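Local coordinates for endo-1,4-beta-xylanase (Bacteroides thetaiotaomicron VPI-5482, PDB 3KST), which probably hydrolyses glycosidic bonds in xylan-type plant polysaccharides, as a calcium-containing member of glycosyl hydrolase family 43, at residues Y21-P27 against R278-I282; A38-G42 against F79-V84; G214-Y219 against N235-Q239; V247-A253 against Y264-H269. One frame throughout, in Å; residues are numbered along the deposited sequence.

Contact 1: Y21-P27 against R278-I282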
loop_
_atom_site.group_PDB
_atom_site.type_symbol
_atom_site.label_atom_id
_atom_site.label_comp_id
_atom_site.label_asym_id
_atom_site.label_seq_id
_atom_site.Cartn_x
_atom_site.Cartn_y
_atom_site.Cartn_z
ATOM N N TYR A 21 7.664 -7.146 16.650
ATOM C CA TYR A 21 6.901 -7.081 15.398
ATOM C C TYR A 21 6.963 -5.669 14.884
ATOM O O TYR A 21 7.384 -4.779 15.608
ATOM C CB TYR A 21 5.433 -7.408 15.668
ATOM C CG TYR A 21 5.266 -8.690 16.367
ATOM C CD1 TYR A 21 5.279 -8.739 17.763
ATOM C CD2 TYR A 21 5.162 -9.898 15.648
ATOM C CE1 TYR A 21 5.188 -9.952 18.428
ATOM C CE2 TYR A 21 5.060 -11.113 16.310
ATOM C CZ TYR A 21 5.061 -11.136 17.699
ATOM O OH TYR A 21 4.935 -12.330 18.357
ATOM N N LEU A 22 6.550 -5.465 13.642
ATOM C CA LEU A 22 6.364 -4.107 13.096
ATOM C C LEU A 22 4.829 -3.951 13.126
ATOM O O LEU A 22 4.127 -4.468 12.238
ATOM C CB LEU A 22 6.979 -3.972 11.708
ATOM C CG LEU A 22 6.751 -2.592 11.094
ATOM C CD1 LEU A 22 7.195 -1.470 12.048
ATOM C CD2 LEU A 22 7.438 -2.478 9.755
ATOM N N PRO A 23 4.300 -3.234 14.140
ATOM C CA PRO A 23 2.887 -3.298 14.433
ATOM C C PRO A 23 1.959 -2.445 13.565
ATOM O O PRO A 23 1.203 -1.613 14.088
ATOM C CB PRO A 23 2.860 -2.896 15.910
ATOM C CG PRO A 23 3.894 -1.865 15.997
ATOM C CD PRO A 23 4.990 -2.311 15.087
ATOM N N ILE A 24 1.982 -2.688 12.261
ATOM C CA ILE A 24 1.086 -1.984 11.299
ATOM C C ILE A 24 0.462 -2.977 10.315
ATOM O O ILE A 24 1.003 -4.075 10.080
ATOM C CB ILE A 24 1.821 -0.888 10.467
ATOM C CG1 ILE A 24 3.013 -1.482 9.665
ATOM C CG2 ILE A 24 2.318 0.247 11.383
ATOM C CD1 ILE A 24 3.829 -0.484 8.845
ATOM N N ALA A 25 -0.678 -2.566 9.756
ATOM C CA ALA A 25 -1.336 -3.260 8.654
ATOM C C ALA A 25 -1.155 -2.374 7.404
ATOM O O ALA A 25 -0.682 -1.233 7.482
ATOM C CB ALA A 25 -2.817 -3.488 8.954
ATOM N N ASP A 26 -1.537 -2.922 6.263
ATOM C CA ASP A 26 -1.525 -2.226 4.964
ATOM C C ASP A 26 -0.213 -1.456 4.709
ATOM O O ASP A 26 -0.254 -0.258 4.324
ATOM C CB ASP A 26 -2.728 -1.266 4.959
ATOM C CG ASP A 26 -4.056 -1.944 5.338
ATOM O OD1 ASP A 26 -4.290 -3.142 4.983
ATOM O OD2 ASP A 26 -4.905 -1.265 5.962
ATOM N N PRO A 27 0.951 -2.097 4.996
ATOM C CA PRO A 27 2.215 -1.393 4.939
ATOM C C PRO A 27 2.689 -0.846 3.594
ATOM O O PRO A 27 2.378 -1.388 2.517
ATOM C CB PRO A 27 3.213 -2.453 5.480
ATOM C CG PRO A 27 2.643 -3.711 4.963
ATOM C CD PRO A 27 1.200 -3.517 5.326
ATOM N N ARG A 278 -2.863 -6.984 13.404
ATOM C CA ARG A 278 -2.026 -7.349 12.258
ATOM C C ARG A 278 -0.648 -6.658 12.385
ATOM O O ARG A 278 -0.533 -5.547 12.943
ATOM C CB ARG A 278 -2.704 -6.994 10.940
ATOM C CG ARG A 278 -3.962 -7.829 10.662
ATOM C CD ARG A 278 -4.763 -7.270 9.502
ATOM N NE ARG A 278 -5.311 -5.958 9.887
ATOM C CZ ARG A 278 -5.790 -5.028 9.049
ATOM N NH1 ARG A 278 -5.812 -5.218 7.726
ATOM N NH2 ARG A 278 -6.248 -3.884 9.561
ATOM N N THR A 279 0.381 -7.340 11.889
ATOM C CA THR A 279 1.768 -6.862 11.891
ATOM C C THR A 279 2.379 -7.142 10.533
ATOM O O THR A 279 1.837 -7.936 9.761
ATOM C CB THR A 279 2.595 -7.479 13.039
ATOM O OG1 THR A 279 3.017 -8.806 12.688
ATOM C CG2 THR A 279 1.789 -7.502 14.367
ATOM N N SER A 280 3.506 -6.490 10.234
ATOM C CA SER A 280 4.097 -6.542 8.907
ATOM C C SER A 280 5.411 -7.289 8.811
ATOM O O SER A 280 6.137 -7.411 9.793
ATOM C CB SER A 280 4.182 -5.134 8.328
ATOM O OG SER A 280 2.870 -4.689 8.021
ATOM N N TYR A 281 5.654 -7.796 7.608
ATOM C CA TYR A 281 6.758 -8.711 7.248
ATOM C C TYR A 281 7.284 -8.353 5.856
ATOM O O TYR A 281 6.618 -7.659 5.092
ATOM C CB TYR A 281 6.248 -10.159 7.238
ATOM C CG TYR A 281 5.729 -10.625 8.586
ATOM C CD1 TYR A 281 6.604 -11.133 9.537
ATOM C CD2 TYR A 281 4.370 -10.516 8.927
ATOM C CE1 TYR A 281 6.152 -11.533 10.784
ATOM C CE2 TYR A 281 3.893 -10.904 10.167
ATOM C CZ TYR A 281 4.813 -11.411 11.112
ATOM O OH TYR A 281 4.363 -11.812 12.340
ATOM N N ILE A 282 8.476 -8.843 5.528
ATOM C CA ILE A 282 9.125 -8.559 4.232
ATOM C C ILE A 282 9.650 -9.831 3.529
ATOM O O ILE A 282 10.304 -10.660 4.151
ATOM C CB ILE A 282 10.260 -7.566 4.403
ATOM C CG1 ILE A 282 9.750 -6.195 4.899
ATOM C CG2 ILE A 282 11.041 -7.370 3.072
ATOM C CD1 ILE A 282 10.892 -5.250 5.296
HETATM O O HOH W 1 5.621 -8.104 12.362
HETATM O O HOH W 2 -1.791 -3.304 14.064
HETATM O O HOH W 3 -6.389 -4.834 4.830
HETATM O O HOH W 4 -7.092 -2.511 6.855
#
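S280 turns its hydroxyl onto the carbonyl of I24, a buried acceptor in the loop that leads to D26. With OG anti to its own carbonyl carbon (chi1 -71°), the hydroxyl meets I24 O at 2.8 Å from above the carbonyl plane, away from the lone pairs. The ring of P27 closes in on the serine hydroxyl, its CG 3.2 Å from S280 OG. The backbone of S280 contributes a second bond, S280 N to L22 O at 2.9 Å. L22 O also takes I24 N, and P23 between them forms the centre of an inverse gamma turn.

R278 uses its guanidinium both as a flat apolar surface and as a charge. Its chain bends at chi3 (-67°), laying one face of the guanidinium on the methyl of A25, whose CB is 3.3 Å from CZ. NH1 then faces D26, the predicted proton acceptor, in a long salt bridge of 3.8 Å to OD1, with the two planar groups 80° apart. Two waters also join the groups, one linking NH1 to OD2 and another, weakly held by NH1, donating to OD1. OD2 is also hydrogen-bonded to T41. At the other end, T279 CG2 packs on CB of Y21 at 3.9 Å.

Strand 279-287 lies between strands 262-268 and 293-305 in its sheet, and L22 packs on P302 and V304 of the latter.

Contact 2: A38-G42 against F79-V84. With CA (calcium ion), chain C.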
loop_
_atom_site.group_PDB
_atom_site.type_symbol
_atom_site.label_atom_id
_atom_site.label_comp_id
_atom_site.label_asym_id
_atom_site.label_seq_id
_atom_site.Cartn_x
_atom_site.Cartn_y
_atom_site.Cartn_z
ATOM N N ALA A 38 8.648 3.355 6.856
ATOM C CA ALA A 38 7.430 2.542 6.804
ATOM C C ALA A 38 6.266 3.292 7.378
ATOM O O ALA A 38 6.403 3.941 8.402
ATOM C CB ALA A 38 7.593 1.245 7.582
ATOM N N TYR A 39 5.126 3.188 6.695
ATOM C CA TYR A 39 3.849 3.779 7.132
ATOM C C TYR A 39 2.776 2.739 6.916
ATOM O O TYR A 39 2.774 2.085 5.869
ATOM C CB TYR A 39 3.498 4.998 6.297
ATOM C CG TYR A 39 4.651 5.957 6.118
ATOM C CD1 TYR A 39 5.586 5.751 5.095
ATOM C CD2 TYR A 39 4.826 7.044 6.980
ATOM C CE1 TYR A 39 6.677 6.600 4.932
ATOM C CE2 TYR A 39 5.897 7.904 6.821
ATOM C CZ TYR A 39 6.821 7.681 5.777
ATOM O OH TYR A 39 7.881 8.534 5.590
ATOM N N GLY A 40 1.885 2.573 7.889
ATOM C CA GLY A 40 0.755 1.644 7.754
ATOM C C GLY A 40 -0.462 2.032 8.586
ATOM O O GLY A 40 -0.483 3.082 9.246
ATOM N N THR A 41 -1.462 1.160 8.548
ATOM C CA THR A 41 -2.681 1.276 9.329
ATOM C C THR A 41 -2.406 0.857 10.757
ATOM O O THR A 41 -1.981 -0.264 10.984
ATOM C CB THR A 41 -3.766 0.356 8.760
ATOM O OG1 THR A 41 -4.040 0.784 7.439
ATOM C CG2 THR A 41 -5.075 0.364 9.619
ATOM N N GLY A 42 -2.665 1.748 11.706
ATOM C CA GLY A 42 -2.500 1.438 13.128
ATOM C C GLY A 42 -1.104 1.582 13.647
ATOM O O GLY A 42 -0.225 2.119 12.969
ATOM N N PHE A 79 -8.371 5.879 9.734
ATOM C CA PHE A 79 -7.085 6.246 9.079
ATOM C C PHE A 79 -6.399 4.956 8.628
ATOM O O PHE A 79 -5.789 4.240 9.449
ATOM C CB PHE A 79 -6.217 7.088 9.984
ATOM C CG PHE A 79 -6.755 8.464 10.157
ATOM C CD1 PHE A 79 -6.339 9.466 9.299
ATOM C CD2 PHE A 79 -7.800 8.715 11.056
ATOM C CE1 PHE A 79 -6.859 10.766 9.433
ATOM C CE2 PHE A 79 -8.329 9.996 11.203
ATOM C CZ PHE A 79 -7.870 11.021 10.389
ATOM N N TRP A 80 -6.559 4.630 7.339
ATOM C CA TRP A 80 -6.044 3.390 6.735
ATOM C C TRP A 80 -5.147 3.573 5.500
ATOM O O TRP A 80 -5.272 4.543 4.736
ATOM C CB TRP A 80 -7.193 2.492 6.238
ATOM C CG TRP A 80 -8.306 2.237 7.193
ATOM C CD1 TRP A 80 -8.243 2.161 8.552
ATOM C CD2 TRP A 80 -9.661 1.982 6.839
ATOM N NE1 TRP A 80 -9.481 1.891 9.073
ATOM C CE2 TRP A 80 -10.376 1.774 8.045
ATOM C CE3 TRP A 80 -10.351 1.912 5.623
ATOM C CZ2 TRP A 80 -11.766 1.512 8.064
ATOM C CZ3 TRP A 80 -11.738 1.661 5.644
ATOM C CH2 TRP A 80 -12.418 1.447 6.862
ATOM N N ALA A 81 -4.287 2.580 5.289
ATOM C CA ALA A 81 -3.568 2.390 4.020
ATOM C C ALA A 81 -2.806 3.613 3.477
ATOM O O ALA A 81 -2.986 4.011 2.317
ATOM C CB ALA A 81 -4.575 1.823 2.970
ATOM N N PRO A 82 -1.901 4.180 4.298
ATOM C CA PRO A 82 -1.105 5.308 3.848
ATOM C C PRO A 82 -0.000 4.898 2.861
ATOM O O PRO A 82 0.469 3.763 2.912
ATOM C CB PRO A 82 -0.484 5.807 5.150
ATOM C CG PRO A 82 -0.265 4.547 5.941
ATOM C CD PRO A 82 -1.444 3.691 5.622
ATOM N N GLU A 83 0.308 5.771 1.912
ATOM C CA GLU A 83 1.498 5.637 1.047
ATOM C C GLU A 83 2.124 7.022 1.017
ATOM O O GLU A 83 1.399 8.017 1.005
ATOM C CB GLU A 83 1.179 5.131 -0.358
ATOM C CG GLU A 83 0.453 3.751 -0.362
ATOM C CD GLU A 83 0.458 2.970 -1.682
ATOM O OE1 GLU A 83 0.983 3.419 -2.752
ATOM O OE2 GLU A 83 -0.058 1.815 -1.647
ATOM N N VAL A 84 3.452 7.080 1.061
ATOM C CA VAL A 84 4.212 8.339 1.058
ATOM C C VAL A 84 5.215 8.325 -0.100
ATOM O O VAL A 84 5.918 7.320 -0.301
ATOM C CB VAL A 84 4.962 8.555 2.371
ATOM C CG1 VAL A 84 5.906 9.766 2.292
ATOM C CG2 VAL A 84 3.971 8.749 3.557
HETATM CA CA CA C . -1.349 0.560 -0.169
HETATM O O HOH W 5 -3.996 4.185 11.321
HETATM O O HOH W 6 -2.869 2.509 0.137
HETATM O O HOH W 7 -0.971 1.416 2.206
HETATM O O HOH W 8 0.633 -0.711 0.578
HETATM O O HOH W 9 -0.919 -1.500 -1.691
HETATM O O HOH W 10 -3.135 0.482 -2.003
#
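At the seam between two neighbouring sheets around the central calcium site, T41 meets A81 where strand 35-41 passes the first strand of the three-stranded sheet, 80-87. The two strands run nearly antiparallel, at 161°. A81 N points almost straight at T41 OG1, 2.8 Å away (173° at the hydrogen). The same hydroxyl is hydrogen-bonded to OD2 of D26, the predicted proton acceptor, so one threonine ties that carboxylate to the next sheet. The other branch of T41, CG2, lies 3.8 Å from CD1 of W80.

This is the packing of adjacent blades in the five-bladed beta-propeller of family 43, in which 80-87 is the innermost strand of its blade and 35-41 the second of the neighbouring one. P82 fits against the backbone of strand 38-41, its CG 3.5 Å from G40 N. Further along, V84 sets CG2 over the centre of the Y39 ring, 3.5 Å from the centroid, in a CH-pi contact; the Y39 hydroxyl reaches P111 O. A serine in place of Y39 would probably leave the V84 methyl without its aromatic face and the P111 carbonyl without this donor.

E83 points away from the seam, and its extended side chain binds the calcium through OE2 at 2.3 Å. Five waters and H251 complete the sevenfold shell; of these waters, one donates to A81 O at 2.6 Å and another to P82 O.

Contact 3: G214-Y219 against N235-Q239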
loop_
_atom_site.group_PDB
_atom_site.type_symbol
_atom_site.label_atom_id
_atom_site.label_comp_id
_atom_site.label_asym_id
_atom_site.label_seq_id
_atom_site.Cartn_x
_atom_site.Cartn_y
_atom_site.Cartn_z
ATOM N N GLY A 214 -7.151 -16.648 3.964
ATOM C CA GLY A 214 -6.849 -16.673 2.552
ATOM C C GLY A 214 -6.733 -15.334 1.853
ATOM O O GLY A 214 -6.666 -15.304 0.583
ATOM N N TYR A 215 -6.706 -14.233 2.624
ATOM C CA TYR A 215 -6.313 -12.918 2.066
ATOM C C TYR A 215 -5.007 -13.191 1.311
ATOM O O TYR A 215 -4.107 -13.905 1.832
ATOM C CB TYR A 215 -6.044 -11.898 3.169
ATOM C CG TYR A 215 -6.079 -10.418 2.792
ATOM C CD1 TYR A 215 -7.156 -9.865 2.090
ATOM C CD2 TYR A 215 -5.118 -9.542 3.282
ATOM C CE1 TYR A 215 -7.220 -8.476 1.800
ATOM C CE2 TYR A 215 -5.167 -8.152 2.991
ATOM C CZ TYR A 215 -6.224 -7.642 2.252
ATOM O OH TYR A 215 -6.277 -6.309 1.990
ATOM N N GLY A 216 -4.909 -12.677 0.084
ATOM C CA GLY A 216 -3.747 -12.923 -0.742
ATOM C C GLY A 216 -3.488 -11.887 -1.803
ATOM O O GLY A 216 -4.348 -11.064 -2.080
ATOM N N VAL A 217 -2.285 -11.940 -2.363
ATOM C CA VAL A 217 -1.823 -10.997 -3.363
ATOM C C VAL A 217 -1.709 -11.619 -4.743
ATOM O O VAL A 217 -1.176 -12.730 -4.900
ATOM C CB VAL A 217 -0.444 -10.432 -2.976
ATOM C CG1 VAL A 217 0.094 -9.448 -4.057
ATOM C CG2 VAL A 217 -0.517 -9.749 -1.582
ATOM N N GLY A 218 -2.146 -10.882 -5.761
ATOM C CA GLY A 218 -2.000 -11.299 -7.151
ATOM C C GLY A 218 -1.669 -10.088 -7.998
ATOM O O GLY A 218 -1.605 -8.956 -7.470
ATOM N N TYR A 219 -1.462 -10.301 -9.291
ATOM C CA TYR A 219 -1.263 -9.157 -10.219
ATOM C C TYR A 219 -1.988 -9.311 -11.563
ATOM O O TYR A 219 -2.500 -10.391 -11.896
ATOM C CB TYR A 219 0.227 -8.851 -10.446
ATOM C CG TYR A 219 0.972 -9.785 -11.390
ATOM C CD1 TYR A 219 1.536 -10.968 -10.927
ATOM C CD2 TYR A 219 1.138 -9.466 -12.756
ATOM C CE1 TYR A 219 2.248 -11.834 -11.776
ATOM C CE2 TYR A 219 1.850 -10.336 -13.622
ATOM C CZ TYR A 219 2.396 -11.511 -13.123
ATOM O OH TYR A 219 3.080 -12.375 -13.932
ATOM N N ASN A 235 -1.941 -16.665 -10.439
ATOM C CA ASN A 235 -2.264 -15.968 -9.176
ATOM C C ASN A 235 -2.909 -17.000 -8.222
ATOM O O ASN A 235 -3.569 -17.944 -8.698
ATOM C CB ASN A 235 -3.251 -14.812 -9.341
ATOM C CG ASN A 235 -2.638 -13.519 -9.865
ATOM O OD1 ASN A 235 -1.447 -13.233 -9.745
ATOM N ND2 ASN A 235 -3.509 -12.678 -10.393
ATOM N N PRO A 236 -2.749 -16.836 -6.894
ATOM C CA PRO A 236 -2.027 -15.737 -6.223
ATOM C C PRO A 236 -0.502 -15.896 -6.090
ATOM O O PRO A 236 0.031 -17.017 -6.109
ATOM C CB PRO A 236 -2.673 -15.705 -4.851
ATOM C CG PRO A 236 -3.082 -17.118 -4.572
ATOM C CD PRO A 236 -3.360 -17.758 -5.913
ATOM N N LEU A 237 0.181 -14.757 -5.986
ATOM C CA LEU A 237 1.625 -14.716 -5.733
ATOM C C LEU A 237 1.940 -15.039 -4.276
ATOM O O LEU A 237 3.018 -15.568 -3.999
ATOM C CB LEU A 237 2.224 -13.333 -6.042
ATOM C CG LEU A 237 2.521 -12.906 -7.485
ATOM C CD1 LEU A 237 1.565 -13.507 -8.483
ATOM C CD2 LEU A 237 2.617 -11.354 -7.584
ATOM N N LEU A 238 1.023 -14.693 -3.362
ATOM C CA LEU A 238 1.225 -14.832 -1.920
ATOM C C LEU A 238 -0.128 -15.046 -1.253
ATOM O O LEU A 238 -0.983 -14.209 -1.364
ATOM C CB LEU A 238 1.859 -13.548 -1.354
ATOM C CG LEU A 238 2.009 -13.462 0.190
ATOM C CD1 LEU A 238 2.972 -14.522 0.638
ATOM C CD2 LEU A 238 2.427 -12.061 0.682
ATOM N N GLN A 239 -0.307 -16.179 -0.580
ATOM C CA GLN A 239 -1.528 -16.516 0.156
ATOM C C GLN A 239 -1.100 -17.453 1.311
ATOM O O GLN A 239 -1.296 -18.677 1.280
ATOM C CB GLN A 239 -2.580 -17.114 -0.787
ATOM C CG GLN A 239 -3.939 -17.404 -0.146
ATOM C CD GLN A 239 -4.958 -17.943 -1.134
ATOM O OE1 GLN A 239 -4.707 -18.933 -1.805
ATOM N NE2 GLN A 239 -6.126 -17.313 -1.201
#
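N235 lends its side-chain amide to Y219, pairing with both the backbone N-H and the backbone carbonyl of that residue. OD1 accepts from Y219 N at 3.0 Å, the donor standing above the plane of the side-chain carbonyl, while ND2 gives a proton to Y219 O at 2.9 Å, close to its own amide plane. The pair of bonds fixes the rotation of the amide, and a side chain at G218 would collide with N235.

Along the strand, V217 uses both its backbone groups. V217 N donates to L238 O at 2.8 Å. V217 O accepts from two successive N-H groups: L237 N donates at 2.7 Å in a bent bond (134° at the hydrogen), and L238 N adds a weak bond at 3.3 Å. Beyond them Q239, extended past CG, brings NE2 to G214 O at 2.7 Å, on a lone pair and nearly straight (169°).

L237 CD1 lies at the edge of the Y219 ring, 3.5 Å from Y219 CD1, and V217 CB packs against L238 CB. Y215 points away, and its hydroxyl is bonded to E190, the predicted proton donor.

Two consecutive residues, L237 and L238, thus face the single residue V217, which defines a classic beta bulge; through it a loop with a cis peptide before P236 is held along strand 216-222 of a propeller blade.

Contact 4: V247-A253 against Y264-H269. With CA (calcium ion), chain C.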
loop_
_atom_site.group_PDB
_atom_site.type_symbol
_atom_site.label_atom_id
_atom_site.label_comp_id
_atom_site.label_asym_id
_atom_site.label_seq_id
_atom_site.Cartn_x
_atom_site.Cartn_y
_atom_site.Cartn_z
ATOM N N VAL A 247 -0.574 -16.268 8.080
ATOM C CA VAL A 247 -1.831 -16.311 7.281
ATOM C C VAL A 247 -2.436 -14.908 7.231
ATOM O O VAL A 247 -1.968 -14.009 7.938
ATOM C CB VAL A 247 -2.864 -17.313 7.833
ATOM C CG1 VAL A 247 -2.268 -18.759 7.832
ATOM C CG2 VAL A 247 -3.400 -16.896 9.214
ATOM N N GLY A 248 -3.479 -14.720 6.418
ATOM C CA GLY A 248 -4.056 -13.379 6.219
ATOM C C GLY A 248 -3.045 -12.401 5.605
ATOM O O GLY A 248 -3.051 -11.208 5.946
ATOM N N THR A 249 -2.193 -12.909 4.694
ATOM C CA THR A 249 -1.103 -12.176 4.073
ATOM C C THR A 249 -1.536 -11.279 2.924
ATOM O O THR A 249 -1.966 -11.762 1.880
ATOM C CB THR A 249 0.047 -13.094 3.578
ATOM O OG1 THR A 249 -0.435 -13.961 2.548
ATOM C CG2 THR A 249 0.680 -13.880 4.755
ATOM N N GLY A 250 -1.425 -9.968 3.120
ATOM C CA GLY A 250 -1.824 -9.037 2.061
ATOM C C GLY A 250 -1.620 -7.572 2.330
ATOM O O GLY A 250 -0.918 -7.198 3.290
ATOM N N HIS A 251 -2.238 -6.766 1.448
ATOM C CA HIS A 251 -2.126 -5.300 1.369
ATOM C C HIS A 251 -0.711 -4.873 1.589
ATOM O O HIS A 251 -0.347 -4.342 2.649
ATOM C CB HIS A 251 -3.082 -4.520 2.278
ATOM C CG HIS A 251 -3.208 -3.077 1.892
ATOM N ND1 HIS A 251 -4.419 -2.429 1.883
ATOM C CD2 HIS A 251 -2.306 -2.194 1.398
ATOM C CE1 HIS A 251 -4.243 -1.183 1.468
ATOM N NE2 HIS A 251 -2.974 -1.020 1.145
ATOM N N GLY A 252 0.090 -5.083 0.560
ATOM C CA GLY A 252 1.506 -4.772 0.629
ATOM C C GLY A 252 1.958 -3.739 -0.363
ATOM O O GLY A 252 1.148 -3.076 -1.010
ATOM N N ALA A 253 3.272 -3.647 -0.509
ATOM C CA ALA A 253 3.881 -2.688 -1.428
ATOM C C ALA A 253 5.272 -3.159 -1.857
ATOM O O ALA A 253 6.031 -3.689 -0.992
ATOM C CB ALA A 253 3.969 -1.329 -0.766
ATOM N N TYR A 264 9.077 -6.973 -0.968
ATOM C CA TYR A 264 7.624 -6.729 -0.889
ATOM C C TYR A 264 7.212 -6.769 0.589
ATOM O O TYR A 264 7.353 -7.824 1.236
ATOM C CB TYR A 264 6.866 -7.775 -1.725
ATOM C CG TYR A 264 5.401 -7.468 -1.874
ATOM C CD1 TYR A 264 4.957 -6.590 -2.859
ATOM C CD2 TYR A 264 4.444 -8.003 -0.995
ATOM C CE1 TYR A 264 3.598 -6.264 -2.992
ATOM C CE2 TYR A 264 3.064 -7.684 -1.139
ATOM C CZ TYR A 264 2.654 -6.813 -2.138
ATOM O OH TYR A 264 1.321 -6.461 -2.294
ATOM N N ILE A 265 6.757 -5.631 1.130
ATOM C CA ILE A 265 6.322 -5.561 2.535
ATOM C C ILE A 265 4.834 -5.890 2.551
ATOM O O ILE A 265 4.108 -5.480 1.643
ATOM C CB ILE A 265 6.652 -4.189 3.202
ATOM C CG1 ILE A 265 6.392 -4.228 4.707
ATOM C CG2 ILE A 265 5.914 -3.019 2.548
ATOM C CD1 ILE A 265 6.910 -2.948 5.407
ATOM N N PHE A 266 4.378 -6.606 3.566
ATOM C CA PHE A 266 2.971 -7.000 3.671
ATOM C C PHE A 266 2.627 -7.307 5.122
ATOM O O PHE A 266 3.526 -7.496 5.927
ATOM C CB PHE A 266 2.667 -8.246 2.805
ATOM C CG PHE A 266 3.456 -9.472 3.201
ATOM C CD1 PHE A 266 4.743 -9.666 2.711
ATOM C CD2 PHE A 266 2.933 -10.403 4.102
ATOM C CE1 PHE A 266 5.501 -10.783 3.096
ATOM C CE2 PHE A 266 3.665 -11.547 4.496
ATOM C CZ PHE A 266 4.966 -11.736 3.980
ATOM N N HIS A 267 1.335 -7.330 5.425
ATOM C CA HIS A 267 0.858 -7.697 6.754
ATOM C C HIS A 267 0.380 -9.145 6.789
ATOM O O HIS A 267 0.204 -9.811 5.759
ATOM C CB HIS A 267 -0.216 -6.737 7.290
ATOM C CG HIS A 267 -1.554 -6.879 6.647
ATOM N ND1 HIS A 267 -2.172 -5.833 5.997
ATOM C CD2 HIS A 267 -2.403 -7.933 6.549
ATOM C CE1 HIS A 267 -3.343 -6.233 5.537
ATOM N NE2 HIS A 267 -3.501 -7.508 5.847
ATOM N N ALA A 268 0.140 -9.618 8.000
ATOM C CA ALA A 268 -0.444 -10.928 8.236
ATOM C C ALA A 268 -1.214 -10.848 9.553
ATOM O O ALA A 268 -1.014 -9.913 10.332
ATOM C CB ALA A 268 0.644 -11.960 8.313
ATOM N N HIS A 269 -2.111 -11.800 9.790
ATOM C CA HIS A 269 -2.795 -11.881 11.080
ATOM C C HIS A 269 -1.783 -12.035 12.223
ATOM O O HIS A 269 -0.617 -12.443 11.989
ATOM C CB HIS A 269 -3.785 -13.050 11.138
ATOM C CG HIS A 269 -4.948 -12.915 10.212
ATOM N ND1 HIS A 269 -5.711 -13.991 9.810
ATOM C CD2 HIS A 269 -5.458 -11.832 9.575
ATOM C CE1 HIS A 269 -6.663 -13.571 8.994
ATOM N NE2 HIS A 269 -6.531 -12.263 8.830
HETATM CA CA CA C . -1.349 0.560 -0.169
HETATM O O HOH W 11 -0.458 -15.042 10.550
HETATM O O HOH W 12 -5.042 -9.652 6.711
HETATM O O HOH W 13 0.136 -4.518 -3.804
HETATM O O HOH W 8 0.633 -0.711 0.578
HETATM O O HOH W 9 -0.919 -1.500 -1.691
HETATM O O HOH W 7 -0.971 1.416 2.206
HETATM O O HOH W 6 -2.869 2.509 0.137
HETATM O O HOH W 10 -3.135 0.482 -2.003
#
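Strands 250-256 and 262-268 form a beta hairpin in the propeller, and its open end, where G250 and H251 meet H267, borders the calcium site. G250 and H267 form a hydrogen-bonded antiparallel pair, joined by two bonds of 3.1 Å, G250 N to H267 O and H267 N to G250 O. A253 and I265 form the next pair, with I265 N on A253 O at 3.0 Å. The register slips by one residue in between.

H267 takes chi1 73°, with CG between its backbone N and carbonyl carbon, which swings the imidazole across the strand until G250 O lies over its face. Its ND1 is bonded to the backbone N of D26, and a water joins its NE2 to G248 O. H269 offers its ring face to CA of G248, 3.8 Å from the centroid in a CH-pi contact.

Y264 covers the other end, with A253 N over one face of its ring and its OH 3.4 Å from CA of G252. A leucine in place of Y264 would probably uncover the peptide between G252 and A253 and leave a bound water, 2.7 Å from the hydroxyl, without this partner.

The slip in register is a beta bulge, and within it H251 turns out of the hairpin to bind the calcium through NE2 at 2.6 Å, joining E83 in the metal site at the propeller's centre.

Followed from the N terminus, the chain opens contact 1 at 21-27 and closes it only at 278-282, some 250 residues later, tying the N-terminal loop before strand 27-32 to strand 279-287 near the C terminus. The other contacts fall within that span. Contact 2 closes first, after 36 residues, and joins two adjacent blades. Contact 3 follows as a shorter loop beside strand 216-222, and contact 4 closes the hairpin just before 278-282. These three lie in series, and no two contacts cross. Contact 1 touches contact 2 at D26 and T41, and contact 4 through paired strands 262-268 and 279-287. Contacts 2 and 4 share the calcium; contact 3 reaches contact 4 through Y215 and L238.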